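Local coordinates for SusD superfamily protein (Bacteroides vulgatus, PDB 3MYV) that probably binds polysaccharide at the outer membrane of a gut Bacteroides, as other members of the SusD family do, at residues 185-188 with 189-193; 330-333 with 334-338; 346-349 with 350-354; 358-361 with 362-366; 378-381 with 382-386. All coordinates share one frame; numbering follows the deposited sequence.

Contacts 2 to 5 follow the chain through three successive helices, 334-348, 350-367 and 380-391, while contact 1 starts the earlier helix 189-202. Contacts 1 and 2 meet where Leu332 CD1 lies 3.4 Å from Ala191 O, their centres 11 Å apart. Contact 2 reaches contact 4, about 14 Å away between centres, through a probable hydrogen bond between Ser335 OG and Arg366 NH2 (2.9 Å) and through the rings of Tyr338 and Tyr359. Contact 5 touches both contact 3, by Tyr378 against Cys346 and Ala353, and contact 4, by Glu386 against Val364. Three of the sites hold 1,2-ethanediol, probably from the crystallisation liquor; none includes a residue of the sodium site.

Contact 1 of 5, residues 185-188 with 189-193; sequences GRMN and KYAAR
Asn188 turns its side chain back onto the first turn of helix 189-202, where Ala191 N donates to Asn188 OD1 over 3.1 Å at a nearly straight 169°. The donor sits tilted 24° from the amide plane. With chi1 at 66°, Asn188 CG lies between its own backbone N and carbonyl carbon, which folds OD1 over the helix start. The backbone carbonyl of the same residue is used as well: Ala192 N donates to Asn188 O at 3.0 Å, opening the helical series. This is an asparagine N-cap, and it accounts for one of the amide hydrogens that a helix start leaves without a carbonyl partner. The other end of the amide is taken up elsewhere, ND2 binding Tyr226 OH and, weakly, the carbonyls of Glu180 and Glu181. ND2 also lies at the edge of the Tyr190 ring, 4.0 Å from Tyr190 CD2. Replacing the amide with an alanine here is likely to leave Ala191 N and Tyr226 OH each without this mate. Beside the cap, CB of selenomethionine Met187 rests 3.7 Å from Ala191 CB, while the rest of the side chain packs against Ala115, Val116 and Leu119 of helix 103-128 and against Phe250.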
loop_
_atom_site.group_PDB
_atom_site.type_symbol
_atom_site.label_atom_id
_atom_site.label_comp_id
_atom_site.label_asym_id
_atom_site.label_seq_id
_atom_site.Cartn_x
_atom_site.Cartn_y
_atom_site.Cartn_z
ATOM N N GLY A 185 9.318 11.815 4.685
ATOM C CA GLY A 185 9.599 11.301 3.344
ATOM C C GLY A 185 10.258 9.922 3.408
ATOM O O GLY A 185 10.419 9.242 2.377
ATOM N N ARG A 186 10.639 9.499 4.613
ATOM C CA ARG A 186 11.234 8.183 4.813
ATOM C C ARG A 186 10.596 7.427 5.990
ATOM O O ARG A 186 9.851 8.004 6.789
ATOM C CB ARG A 186 12.751 8.329 4.995
ATOM C CG ARG A 186 13.455 8.918 3.756
ATOM C CD ARG A 186 14.899 9.415 3.998
ATOM N NE ARG A 186 15.818 8.431 4.573
ATOM C CZ ARG A 186 17.135 8.627 4.725
ATOM N NH1 ARG A 186 17.724 9.729 4.280
ATOM N NH2 ARG A 186 17.890 7.709 5.310
HETATM N N MSE A 187 10.900 6.137 6.091
HETATM C CA MSE A 187 10.417 5.309 7.178
HETATM C C MSE A 187 11.323 5.483 8.401
HETATM O O MSE A 187 12.554 5.514 8.275
HETATM C CB MSE A 187 10.402 3.821 6.760
HETATM C CG MSE A 187 9.290 3.508 5.779
HETATM SE SE MSE A 187 9.035 1.659 5.428
HETATM C CE MSE A 187 10.378 1.455 4.066
ATOM N N ASN A 188 10.699 5.560 9.568
ATOM C CA ASN A 188 11.379 5.448 10.854
ATOM C C ASN A 188 10.862 4.196 11.574
ATOM O O ASN A 188 10.118 3.412 10.993
ATOM C CB ASN A 188 11.170 6.699 11.714
ATOM C CG ASN A 188 9.711 6.890 12.148
ATOM O OD1 ASN A 188 8.829 6.193 11.683
ATOM N ND2 ASN A 188 9.476 7.833 13.057
ATOM N N LYS A 189 11.248 4.015 12.828
ATOM C CA LYS A 189 10.877 2.795 13.575
ATOM C C LYS A 189 9.365 2.621 13.654
ATOM O O LYS A 189 8.853 1.511 13.514
ATOM C CB LYS A 189 11.493 2.827 14.976
ATOM C CG LYS A 189 11.372 1.519 15.751
ATOM C CD LYS A 189 12.112 1.654 17.092
ATOM C CE LYS A 189 11.865 0.453 17.958
ATOM N NZ LYS A 189 12.833 0.379 19.039
ATOM N N TYR A 190 8.633 3.716 13.843
ATOM C CA TYR A 190 7.184 3.617 13.858
ATOM C C TYR A 190 6.593 3.090 12.560
ATOM O O TYR A 190 5.711 2.224 12.592
ATOM C CB TYR A 190 6.547 4.943 14.221
ATOM C CG TYR A 190 6.633 5.314 15.667
ATOM C CD1 TYR A 190 5.607 4.984 16.557
ATOM C CD2 TYR A 190 7.680 6.089 16.131
ATOM C CE1 TYR A 190 5.675 5.365 17.894
ATOM C CE2 TYR A 190 7.750 6.490 17.446
ATOM C CZ TYR A 190 6.756 6.124 18.319
ATOM O OH TYR A 190 6.853 6.538 19.617
ATOM N N ALA A 191 7.057 3.617 11.427
ATOM C CA ALA A 191 6.652 3.170 10.107
ATOM C C ALA A 191 6.924 1.701 9.931
ATOM O O ALA A 191 6.068 0.921 9.445
ATOM C CB ALA A 191 7.416 3.987 9.002
ATOM N N ALA A 192 8.144 1.308 10.270
ATOM C CA ALA A 192 8.539 -0.096 10.129
ATOM C C ALA A 192 7.675 -1.052 10.955
ATOM O O ALA A 192 7.353 -2.151 10.485
ATOM C CB ALA A 192 10.047 -0.290 10.506
ATOM N N ARG A 193 7.322 -0.655 12.182
ATOM C CA ARG A 193 6.409 -1.458 13.005
ATOM C C ARG A 193 4.993 -1.469 12.412
ATOM O O ARG A 193 4.333 -2.496 12.425
ATOM C CB ARG A 193 6.369 -0.945 14.461
ATOM C CG ARG A 193 7.735 -1.035 15.183
ATOM C CD ARG A 193 7.712 -0.241 16.478
ATOM N NE ARG A 193 6.861 -0.866 17.481
ATOM C CZ ARG A 193 6.343 -0.241 18.528
ATOM N NH1 ARG A 193 6.498 1.083 18.694
ATOM N NH2 ARG A 193 5.643 -0.933 19.403
#

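Contact 2 of 5, residues 330-333 with 334-338; sequences VVLR and LSEVY. With EDO (1,2-ethanediol), chain E.
At the junction of strand 329-333 with helix 334-348, the carbonyl of Arg333 faces the first helical turn and receives Glu336 N in a weak hydrogen bond of 3.1 Å, bent to 130°. The Glu336 side chain adds a water-mediated link across the same turn. With CG anti to its backbone N (chi1 -174°) and the chain extended, its carboxylate reaches back over the end of the strand, where two waters join it to Arg333. One water accepts from Arg333 N and donates to Glu336 OE1, at 2.8 Å in each case; the second donates to Arg333 O (2.9 Å) and to Glu336 OE1. The other oxygen, Glu336 OE2, forms a salt bridge with Arg198 on helix 189-202. Just before the junction, Val331 and Leu332 both face Phe250 in a classic beta bulge of the two-stranded antiparallel sheet, and Leu332 CD2 lies 4.2 Å from Glu336 OE1. The Arg333 chain runs straight from CG to NE and passes Ser335, bringing NH1 within 3.4 Å of Ser335 CB. Its guanidinium is held by three carboxylates, Glu394 at NE, Glu390 at NH2 and Glu247 at NH1, and Ser335 OG is also bonded to Glu247. A leucine in its place would probably deprive Glu394 of this partner and leave Glu247 and Glu390 with only Arg366 of these two arginines. At the start of the strand segment, 1,2-ethanediol bridges the backbone of Val330, accepting from Val330 N through O2 and donating from O1 to Val330 O.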
loop_
_atom_site.group_PDB
_atom_site.type_symbol
_atom_site.label_atom_id
_atom_site.label_comp_id
_atom_site.label_asym_id
_atom_site.label_seq_id
_atom_site.Cartn_x
_atom_site.Cartn_y
_atom_site.Cartn_z
ATOM N N VAL A 330 0.449 8.903 0.787
ATOM C CA VAL A 330 0.552 8.195 2.062
ATOM C C VAL A 330 0.754 6.715 1.819
ATOM O O VAL A 330 0.030 6.124 1.022
ATOM C CB VAL A 330 -0.737 8.315 2.878
ATOM C CG1 VAL A 330 -0.690 7.363 4.096
ATOM C CG2 VAL A 330 -0.940 9.719 3.312
ATOM N N VAL A 331 1.709 6.107 2.531
ATOM C CA VAL A 331 1.984 4.680 2.450
ATOM C C VAL A 331 1.614 3.953 3.759
ATOM O O VAL A 331 1.048 2.868 3.724
ATOM C CB VAL A 331 3.470 4.464 2.096
ATOM C CG1 VAL A 331 3.849 2.955 2.032
ATOM C CG2 VAL A 331 3.833 5.126 0.740
ATOM N N LEU A 332 1.949 4.554 4.900
ATOM C CA LEU A 332 1.632 4.021 6.220
ATOM C C LEU A 332 1.155 5.143 7.124
ATOM O O LEU A 332 1.904 6.085 7.413
ATOM C CB LEU A 332 2.877 3.351 6.818
ATOM C CG LEU A 332 3.473 2.156 6.084
ATOM C CD1 LEU A 332 4.995 2.028 6.412
ATOM C CD2 LEU A 332 2.703 0.880 6.448
ATOM N N ARG A 333 -0.096 5.042 7.566
ATOM C CA ARG A 333 -0.648 5.997 8.520
ATOM C C ARG A 333 -1.375 5.327 9.668
ATOM O O ARG A 333 -1.770 4.153 9.600
ATOM C CB ARG A 333 -1.538 7.040 7.842
ATOM C CG ARG A 333 -2.874 6.535 7.295
ATOM C CD ARG A 333 -3.652 7.692 6.689
ATOM N NE ARG A 333 -4.879 7.218 6.021
ATOM C CZ ARG A 333 -6.108 7.396 6.488
ATOM N NH1 ARG A 333 -6.318 8.016 7.651
ATOM N NH2 ARG A 333 -7.148 6.945 5.796
ATOM N N LEU A 334 -1.531 6.084 10.739
ATOM C CA LEU A 334 -2.099 5.568 12.004
ATOM C C LEU A 334 -3.477 4.888 11.900
ATOM O O LEU A 334 -3.699 3.882 12.535
ATOM C CB LEU A 334 -2.121 6.700 13.057
ATOM C CG LEU A 334 -2.482 6.354 14.511
ATOM C CD1 LEU A 334 -1.563 5.235 15.067
ATOM C CD2 LEU A 334 -2.447 7.601 15.424
ATOM N N SER A 335 -4.418 5.448 11.145
ATOM C CA SER A 335 -5.740 4.821 11.005
ATOM C C SER A 335 -5.644 3.358 10.542
ATOM O O SER A 335 -6.398 2.508 11.006
ATOM C CB SER A 335 -6.643 5.622 10.069
ATOM O OG SER A 335 -6.988 6.911 10.592
ATOM N N GLU A 336 -4.705 3.042 9.650
ATOM C CA GLU A 336 -4.551 1.638 9.242
ATOM C C GLU A 336 -4.267 0.731 10.429
ATOM O O GLU A 336 -4.814 -0.372 10.502
ATOM C CB GLU A 336 -3.460 1.442 8.186
ATOM C CG GLU A 336 -3.421 0.013 7.660
ATOM C CD GLU A 336 -2.184 -0.331 6.818
ATOM O OE1 GLU A 336 -1.443 0.594 6.456
ATOM O OE2 GLU A 336 -2.009 -1.526 6.495
ATOM N N VAL A 337 -3.409 1.180 11.336
ATOM C CA VAL A 337 -3.022 0.380 12.484
ATOM C C VAL A 337 -4.238 0.077 13.378
ATOM O O VAL A 337 -4.410 -1.057 13.848
ATOM C CB VAL A 337 -1.903 1.041 13.289
ATOM C CG1 VAL A 337 -1.504 0.144 14.484
ATOM C CG2 VAL A 337 -0.691 1.349 12.401
ATOM N N TYR A 338 -5.086 1.074 13.585
ATOM C CA TYR A 338 -6.353 0.865 14.290
ATOM C C TYR A 338 -7.177 -0.230 13.596
ATOM O O TYR A 338 -7.708 -1.128 14.245
ATOM C CB TYR A 338 -7.152 2.169 14.383
ATOM C CG TYR A 338 -6.718 3.096 15.515
ATOM C CD1 TYR A 338 -5.540 3.844 15.440
ATOM C CD2 TYR A 338 -7.499 3.244 16.651
ATOM C CE1 TYR A 338 -5.157 4.703 16.486
ATOM C CE2 TYR A 338 -7.120 4.079 17.699
ATOM C CZ TYR A 338 -5.952 4.799 17.614
ATOM O OH TYR A 338 -5.584 5.643 18.639
HETATM C C1 EDO E . -2.379 7.593 -1.488
HETATM O O1 EDO E . -2.255 6.677 -0.379
HETATM C C2 EDO E . -3.086 8.862 -1.044
HETATM O O2 EDO E . -2.204 9.667 -0.249
HETATM O O HOH W 1 -1.708 3.369 6.092
HETATM O O HOH W 2 0.008 2.032 8.768
#

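Contact 3 of 5, residues 346-349 with 350-354; sequences CKLG and GDAAV. With EDO (1,2-ethanediol), chain K.
Gly349, at phi 67°, and Gly350, at phi 58°, swing the chain out of helix 334-348 and directly into helix 350-367, so that Leu348 meets Ala352 across the corner. Leu348 CG stands anti to the carbonyl carbon, and this sends CD1 alongside the new helix to 3.8 Å from Ala352 CB; Leu348 CB is about equally close to the same methyl. Ala353 lays its CB against the backbone of Gly349, 3.6 Å from Gly349 CA. The arrangement is a tight two-glycine link between consecutive helices of the SusD fold, and a CB on either glycine would collide with the neighbouring peptide. Gly349 O begins the hydrogen bonding of the second helix by accepting from Ala353 N at 3.2 Å. That donor stands well above the carbonyl plane, with a C=O...N angle of only 111°, so the bond does not use a lone-pair direction. A water supplements it, donating to Gly349 O and accepting from Ala352 N at 2.9 Å, which gives that early amide of the helix a partner. Near the end of the first helix, 1,2-ethanediol donates through O2 to Cys346 O (2.7 Å). Arg207 of helix 206-223 packs against both Leu348 and Ala352, while Tyr378 lies against Cys346 and Ala353 from the loop before helix 380-391.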
loop_
_atom_site.group_PDB
_atom_site.type_symbol
_atom_site.label_atom_id
_atom_site.label_comp_id
_atom_site.label_asym_id
_atom_site.label_seq_id
_atom_site.Cartn_x
_atom_site.Cartn_y
_atom_site.Cartn_z
ATOM N N CYS A 346 -10.956 -9.125 15.840
ATOM C CA CYS A 346 -12.157 -9.793 15.417
ATOM C C CYS A 346 -11.857 -11.270 15.112
ATOM O O CYS A 346 -12.567 -12.152 15.567
ATOM C CB CYS A 346 -12.726 -9.066 14.211
ATOM S SG CYS A 346 -14.322 -9.689 13.706
ATOM N N LYS A 347 -10.763 -11.542 14.398
ATOM C CA LYS A 347 -10.392 -12.918 14.089
ATOM C C LYS A 347 -9.981 -13.738 15.301
ATOM O O LYS A 347 -10.163 -14.945 15.320
ATOM C CB LYS A 347 -9.297 -12.953 13.033
ATOM C CG LYS A 347 -9.768 -12.444 11.675
ATOM C CD LYS A 347 -8.618 -12.328 10.668
ATOM C CE LYS A 347 -9.097 -12.182 9.238
ATOM N NZ LYS A 347 -8.007 -11.698 8.315
ATOM N N LEU A 348 -9.406 -13.087 16.304
ATOM C CA LEU A 348 -8.965 -13.781 17.518
ATOM C C LEU A 348 -10.062 -14.100 18.536
ATOM O O LEU A 348 -9.953 -15.069 19.280
ATOM C CB LEU A 348 -7.867 -12.961 18.211
ATOM C CG LEU A 348 -6.515 -12.957 17.504
ATOM C CD1 LEU A 348 -5.667 -11.782 17.986
ATOM C CD2 LEU A 348 -5.806 -14.298 17.725
ATOM N N GLY A 349 -11.099 -13.277 18.612
ATOM C CA GLY A 349 -12.053 -13.363 19.714
ATOM C C GLY A 349 -11.482 -12.999 21.069
ATOM O O GLY A 349 -10.379 -12.438 21.173
ATOM N N GLY A 350 -12.240 -13.308 22.124
ATOM C CA GLY A 350 -11.788 -13.039 23.482
ATOM C C GLY A 350 -11.475 -11.585 23.770
ATOM O O GLY A 350 -12.117 -10.673 23.232
ATOM N N ASP A 351 -10.458 -11.376 24.610
ATOM C CA ASP A 351 -10.037 -10.053 25.034
ATOM C C ASP A 351 -9.540 -9.215 23.864
ATOM O O ASP A 351 -9.778 -8.017 23.816
ATOM C CB ASP A 351 -8.919 -10.145 26.092
ATOM C CG ASP A 351 -9.405 -10.677 27.442
ATOM O OD1 ASP A 351 -10.629 -10.659 27.717
ATOM O OD2 ASP A 351 -8.543 -11.118 28.242
ATOM N N ALA A 352 -8.853 -9.841 22.919
ATOM C CA ALA A 352 -8.403 -9.135 21.719
ATOM C C ALA A 352 -9.577 -8.545 20.954
ATOM O O ALA A 352 -9.460 -7.448 20.398
ATOM C CB ALA A 352 -7.566 -10.068 20.798
ATOM N N ALA A 353 -10.692 -9.274 20.904
ATOM C CA ALA A 353 -11.918 -8.771 20.267
ATOM C C ALA A 353 -12.490 -7.573 21.014
ATOM O O ALA A 353 -12.885 -6.603 20.383
ATOM C CB ALA A 353 -12.986 -9.878 20.135
ATOM N N VAL A 354 -12.573 -7.638 22.342
ATOM C CA VAL A 354 -13.055 -6.496 23.113
ATOM C C VAL A 354 -12.214 -5.249 22.796
ATOM O O VAL A 354 -12.745 -4.164 22.524
ATOM C CB VAL A 354 -13.087 -6.794 24.670
ATOM C CG1 VAL A 354 -13.364 -5.538 25.476
ATOM C CG2 VAL A 354 -14.110 -7.884 24.995
HETATM C C1 EDO K . -16.162 -10.884 17.313
HETATM O O1 EDO K . -16.441 -11.280 18.663
HETATM C C2 EDO K . -15.547 -12.049 16.552
HETATM O O2 EDO K . -14.489 -12.587 17.350
HETATM O O HOH W 3 -7.773 -12.524 22.930
#

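Contact 4 of 5, residues 358-361 with 362-366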
loop_
_atom_site.group_PDB
_atom_site.type_symbol
_atom_site.label_atom_id
_atom_site.label_comp_id
_atom_site.label_asym_id
_atom_site.label_seq_id
_atom_site.Cartn_x
_atom_site.Cartn_y
_atom_site.Cartn_z
ATOM N N GLY A 358 -12.933 -1.654 20.473
ATOM C CA GLY A 358 -12.644 -0.306 20.965
ATOM C C GLY A 358 -11.930 0.502 19.878
ATOM O O GLY A 358 -12.309 1.638 19.557
ATOM N N TYR A 359 -10.919 -0.103 19.280
ATOM C CA TYR A 359 -10.192 0.539 18.185
ATOM C C TYR A 359 -11.056 0.772 16.941
ATOM O O TYR A 359 -10.966 1.836 16.302
ATOM C CB TYR A 359 -8.934 -0.261 17.849
ATOM C CG TYR A 359 -7.878 -0.229 18.920
ATOM C CD1 TYR A 359 -7.491 0.970 19.513
ATOM C CD2 TYR A 359 -7.214 -1.380 19.306
ATOM C CE1 TYR A 359 -6.515 0.997 20.476
ATOM C CE2 TYR A 359 -6.247 -1.362 20.258
ATOM C CZ TYR A 359 -5.875 -0.176 20.836
ATOM O OH TYR A 359 -4.883 -0.146 21.797
ATOM N N LEU A 360 -11.901 -0.206 16.605
ATOM C CA LEU A 360 -12.806 -0.061 15.475
ATOM C C LEU A 360 -13.674 1.168 15.716
ATOM O O LEU A 360 -13.770 1.996 14.839
ATOM C CB LEU A 360 -13.653 -1.315 15.262
ATOM C CG LEU A 360 -14.672 -1.237 14.109
ATOM C CD1 LEU A 360 -13.921 -0.999 12.724
ATOM C CD2 LEU A 360 -15.554 -2.434 14.120
ATOM N N ASN A 361 -14.265 1.284 16.916
ATOM C CA ASN A 361 -15.149 2.403 17.249
ATOM C C ASN A 361 -14.459 3.738 17.201
ATOM O O ASN A 361 -15.064 4.741 16.835
ATOM C CB ASN A 361 -15.854 2.220 18.597
ATOM C CG ASN A 361 -17.118 1.413 18.454
ATOM O OD1 ASN A 361 -18.167 1.963 18.116
ATOM N ND2 ASN A 361 -17.024 0.092 18.645
ATOM N N GLU A 362 -13.191 3.772 17.582
ATOM C CA GLU A 362 -12.452 5.034 17.469
ATOM C C GLU A 362 -12.462 5.570 16.051
ATOM O O GLU A 362 -12.632 6.790 15.834
ATOM C CB GLU A 362 -11.025 4.868 17.922
ATOM C CG GLU A 362 -10.369 6.188 18.208
ATOM C CD GLU A 362 -10.659 6.679 19.600
ATOM O OE1 GLU A 362 -10.525 5.860 20.533
ATOM O OE2 GLU A 362 -10.982 7.882 19.756
ATOM N N ILE A 363 -12.326 4.674 15.077
ATOM C CA ILE A 363 -12.298 5.081 13.666
ATOM C C ILE A 363 -13.724 5.394 13.179
ATOM O O ILE A 363 -13.961 6.371 12.433
ATOM C CB ILE A 363 -11.635 4.000 12.784
ATOM C CG1 ILE A 363 -10.173 3.792 13.232
ATOM C CG2 ILE A 363 -11.759 4.347 11.275
ATOM C CD1 ILE A 363 -9.264 5.047 13.145
ATOM N N VAL A 364 -14.681 4.565 13.590
ATOM C CA VAL A 364 -16.081 4.763 13.204
ATOM C C VAL A 364 -16.571 6.114 13.672
ATOM O O VAL A 364 -17.197 6.858 12.919
ATOM C CB VAL A 364 -16.947 3.610 13.737
ATOM C CG1 VAL A 364 -18.463 3.929 13.633
ATOM C CG2 VAL A 364 -16.561 2.325 12.971
ATOM N N LYS A 365 -16.270 6.436 14.928
ATOM C CA LYS A 365 -16.765 7.657 15.545
ATOM C C LYS A 365 -16.024 8.894 15.088
ATOM O O LYS A 365 -16.588 9.993 15.091
ATOM C CB LYS A 365 -16.738 7.534 17.072
ATOM C CG LYS A 365 -17.721 6.482 17.549
ATOM C CD LYS A 365 -17.621 6.212 19.063
ATOM C CE LYS A 365 -18.658 5.164 19.474
ATOM N NZ LYS A 365 -18.596 4.863 20.945
ATOM N N ARG A 366 -14.752 8.748 14.732
ATOM C CA ARG A 366 -14.038 9.872 14.133
ATOM C C ARG A 366 -14.697 10.211 12.795
ATOM O O ARG A 366 -14.818 11.374 12.443
ATOM C CB ARG A 366 -12.544 9.573 13.927
ATOM C CG ARG A 366 -11.708 10.791 13.490
ATOM C CD ARG A 366 -11.669 10.970 11.982
ATOM N NE ARG A 366 -11.176 9.777 11.287
ATOM C CZ ARG A 366 -9.897 9.393 11.206
ATOM N NH1 ARG A 366 -8.908 10.120 11.755
ATOM N NH2 ARG A 366 -9.587 8.276 10.538
#
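Backbone hydrogen bonds join Gly358, Leu360 and Asn361 to the residues four places on, in the second half of helix 350-367. Glu362 N donates to Gly358 O at 3.0 Å, Val364 N to Leu360 O, and Lys365 N to Asn361 O at 2.8 Å. Ile363 N is held less firmly, sharing two weak bonds, to Tyr359 O (3.4 Å) and Leu360 O. The apolar contact is light: Leu360 CG lies 4.2 Å from Val364 CG2, the two side chains meeting at a slant. Leu360, Ile363 and Val364 pack on Glu386 of helix 380-391, while Tyr359, Leu360 and Ile363 also meet helix 334-348, so the helix packs against both of its sequence neighbours, in the helical part of this SusD-family protein. Among the polar side chains, extended Lys365 runs past Asn361, placing its CE 3.5 Å from Asn361 OD1. Its first methylenes also lie over the backbone, Lys365 CG being 3.3 Å from Asn361 O. The Asn361 amide has both ends occupied: OD1 accepts from Val373 N, and ND2 donates to Leu357 O. Near the two ends of the segment, Tyr359 OH is hydrogen-bonded to Asp214 and Arg366 forms salt bridges with Glu247 and Glu390.

Contact 5 of 5, residues 378-381 with 382-386; sequences YTLD and RVLDE. With EDO (1,2-ethanediol), chain G.
Thr379 is the N-cap of helix 380-391 and accepts two hydrogen bonds from its first turn. Its hydroxyl OG1 accepts from Arg382 N at 3.1 Å, the capping bond, and its carbonyl accepts from Val383 N (3.2 Å). A chi1 of 68° turns OG1 back over the helix start, within reach of the amide. The regular helical bonds follow: Leu384 N to Leu380 O, and Asp385 N to Asp381 O, each 2.8 Å. Apolar contacts lie at the cap and along the first turn. The Tyr378 ring puts CE1 3.8 Å from Val383 CG2, its hydroxyl continuing to Ala342 O on helix 334-348, and Leu380 CG comes to 4.1 Å from Leu384 CD1. Among the charged groups, Arg382 bends at chi2 to run along the helix, and its NH1 binds Glu386 OE1 at 2.8 Å. This salt bridge is almost straight (173°), lies in the guanidinium plane and uses the anti lone pair of the carboxylate. Glu386 OE2 pairs in turn with Arg295, and Asp381 OD1 with Lys406. Gripped by an arginine at each oxygen, the buried Glu386 carboxylate is probably kept ionised and restrained from turning, tying helix 380-391 to Arg295.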
loop_
_atom_site.group_PDB
_atom_site.type_symbol
_atom_site.label_atom_id
_atom_site.label_comp_id
_atom_site.label_asym_id
_atom_site.label_seq_id
_atom_site.Cartn_x
_atom_site.Cartn_y
_atom_site.Cartn_z
ATOM N N TYR A 378 -19.949 -6.802 15.377
ATOM C CA TYR A 378 -18.486 -6.823 15.177
ATOM C C TYR A 378 -18.073 -8.085 14.427
ATOM O O TYR A 378 -17.664 -9.083 15.034
ATOM C CB TYR A 378 -17.760 -6.753 16.524
ATOM C CG TYR A 378 -16.245 -6.674 16.506
ATOM C CD1 TYR A 378 -15.549 -5.921 15.550
ATOM C CD2 TYR A 378 -15.503 -7.277 17.508
ATOM C CE1 TYR A 378 -14.145 -5.808 15.597
ATOM C CE2 TYR A 378 -14.109 -7.178 17.553
ATOM C CZ TYR A 378 -13.438 -6.427 16.597
ATOM O OH TYR A 378 -12.064 -6.337 16.640
ATOM N N THR A 379 -18.202 -8.008 13.106
ATOM C CA THR A 379 -17.895 -9.080 12.195
ATOM C C THR A 379 -16.729 -8.664 11.293
ATOM O O THR A 379 -16.442 -7.482 11.140
ATOM C CB THR A 379 -19.106 -9.398 11.297
ATOM O OG1 THR A 379 -19.357 -8.307 10.390
ATOM C CG2 THR A 379 -20.362 -9.654 12.147
ATOM N N LEU A 380 -16.092 -9.634 10.663
ATOM C CA LEU A 380 -15.033 -9.332 9.699
ATOM C C LEU A 380 -15.529 -8.395 8.575
ATOM O O LEU A 380 -14.863 -7.420 8.234
ATOM C CB LEU A 380 -14.522 -10.628 9.102
ATOM C CG LEU A 380 -13.415 -10.508 8.046
ATOM C CD1 LEU A 380 -12.226 -9.745 8.592
ATOM C CD2 LEU A 380 -13.017 -11.938 7.506
ATOM N N ASP A 381 -16.717 -8.668 8.017
ATOM C CA ASP A 381 -17.265 -7.806 6.956
ATOM C C ASP A 381 -17.420 -6.360 7.424
ATOM O O ASP A 381 -17.191 -5.421 6.668
ATOM C CB ASP A 381 -18.616 -8.323 6.431
ATOM C CG ASP A 381 -18.471 -9.517 5.493
ATOM O OD1 ASP A 381 -17.358 -9.821 5.057
ATOM O OD2 ASP A 381 -19.486 -10.186 5.222
ATOM N N ARG A 382 -17.795 -6.178 8.681
ATOM C CA ARG A 382 -17.954 -4.849 9.223
ATOM C C ARG A 382 -16.619 -4.123 9.297
ATOM O O ARG A 382 -16.547 -2.924 9.037
ATOM C CB ARG A 382 -18.633 -4.870 10.614
ATOM C CG ARG A 382 -18.876 -3.490 11.187
ATOM C CD ARG A 382 -19.829 -2.659 10.296
ATOM N NE ARG A 382 -20.029 -1.280 10.760
ATOM C CZ ARG A 382 -19.227 -0.245 10.524
ATOM N NH1 ARG A 382 -18.090 -0.381 9.844
ATOM N NH2 ARG A 382 -19.553 0.961 10.997
ATOM N N VAL A 383 -15.564 -4.834 9.656
ATOM C CA VAL A 383 -14.232 -4.221 9.693
ATOM C C VAL A 383 -13.762 -3.941 8.257
ATOM O O VAL A 383 -13.206 -2.888 7.975
ATOM C CB VAL A 383 -13.200 -5.097 10.416
ATOM C CG1 VAL A 383 -11.816 -4.424 10.409
ATOM C CG2 VAL A 383 -13.671 -5.400 11.864
ATOM N N LEU A 384 -14.052 -4.846 7.326
ATOM C CA LEU A 384 -13.640 -4.606 5.938
ATOM C C LEU A 384 -14.414 -3.440 5.337
ATOM O O LEU A 384 -13.823 -2.681 4.564
ATOM C CB LEU A 384 -13.779 -5.834 5.055
ATOM C CG LEU A 384 -12.957 -7.066 5.507
ATOM C CD1 LEU A 384 -13.260 -8.272 4.614
ATOM C CD2 LEU A 384 -11.492 -6.777 5.501
ATOM N N ASP A 385 -15.701 -3.292 5.677
ATOM C CA ASP A 385 -16.480 -2.110 5.258
ATOM C C ASP A 385 -15.865 -0.830 5.835
ATOM O O ASP A 385 -15.848 0.190 5.170
ATOM C CB ASP A 385 -17.950 -2.193 5.695
ATOM C CG ASP A 385 -18.754 -3.231 4.917
ATOM O OD1 ASP A 385 -18.339 -3.666 3.822
ATOM O OD2 ASP A 385 -19.840 -3.579 5.402
ATOM N N GLU A 386 -15.337 -0.891 7.056
ATOM C CA GLU A 386 -14.675 0.290 7.637
ATOM C C GLU A 386 -13.394 0.624 6.874
ATOM O O GLU A 386 -13.116 1.801 6.592
ATOM C CB GLU A 386 -14.418 0.142 9.137
ATOM C CG GLU A 386 -14.219 1.484 9.864
ATOM C CD GLU A 386 -15.403 2.430 9.730
ATOM O OE1 GLU A 386 -16.546 1.959 9.537
ATOM O OE2 GLU A 386 -15.199 3.640 9.853
HETATM C C1 EDO G . -20.371 -11.431 17.452
HETATM O O1 EDO G . -19.397 -10.486 17.933
HETATM C C2 EDO G . -20.519 -11.239 15.954
HETATM O O2 EDO G . -19.221 -11.247 15.342
#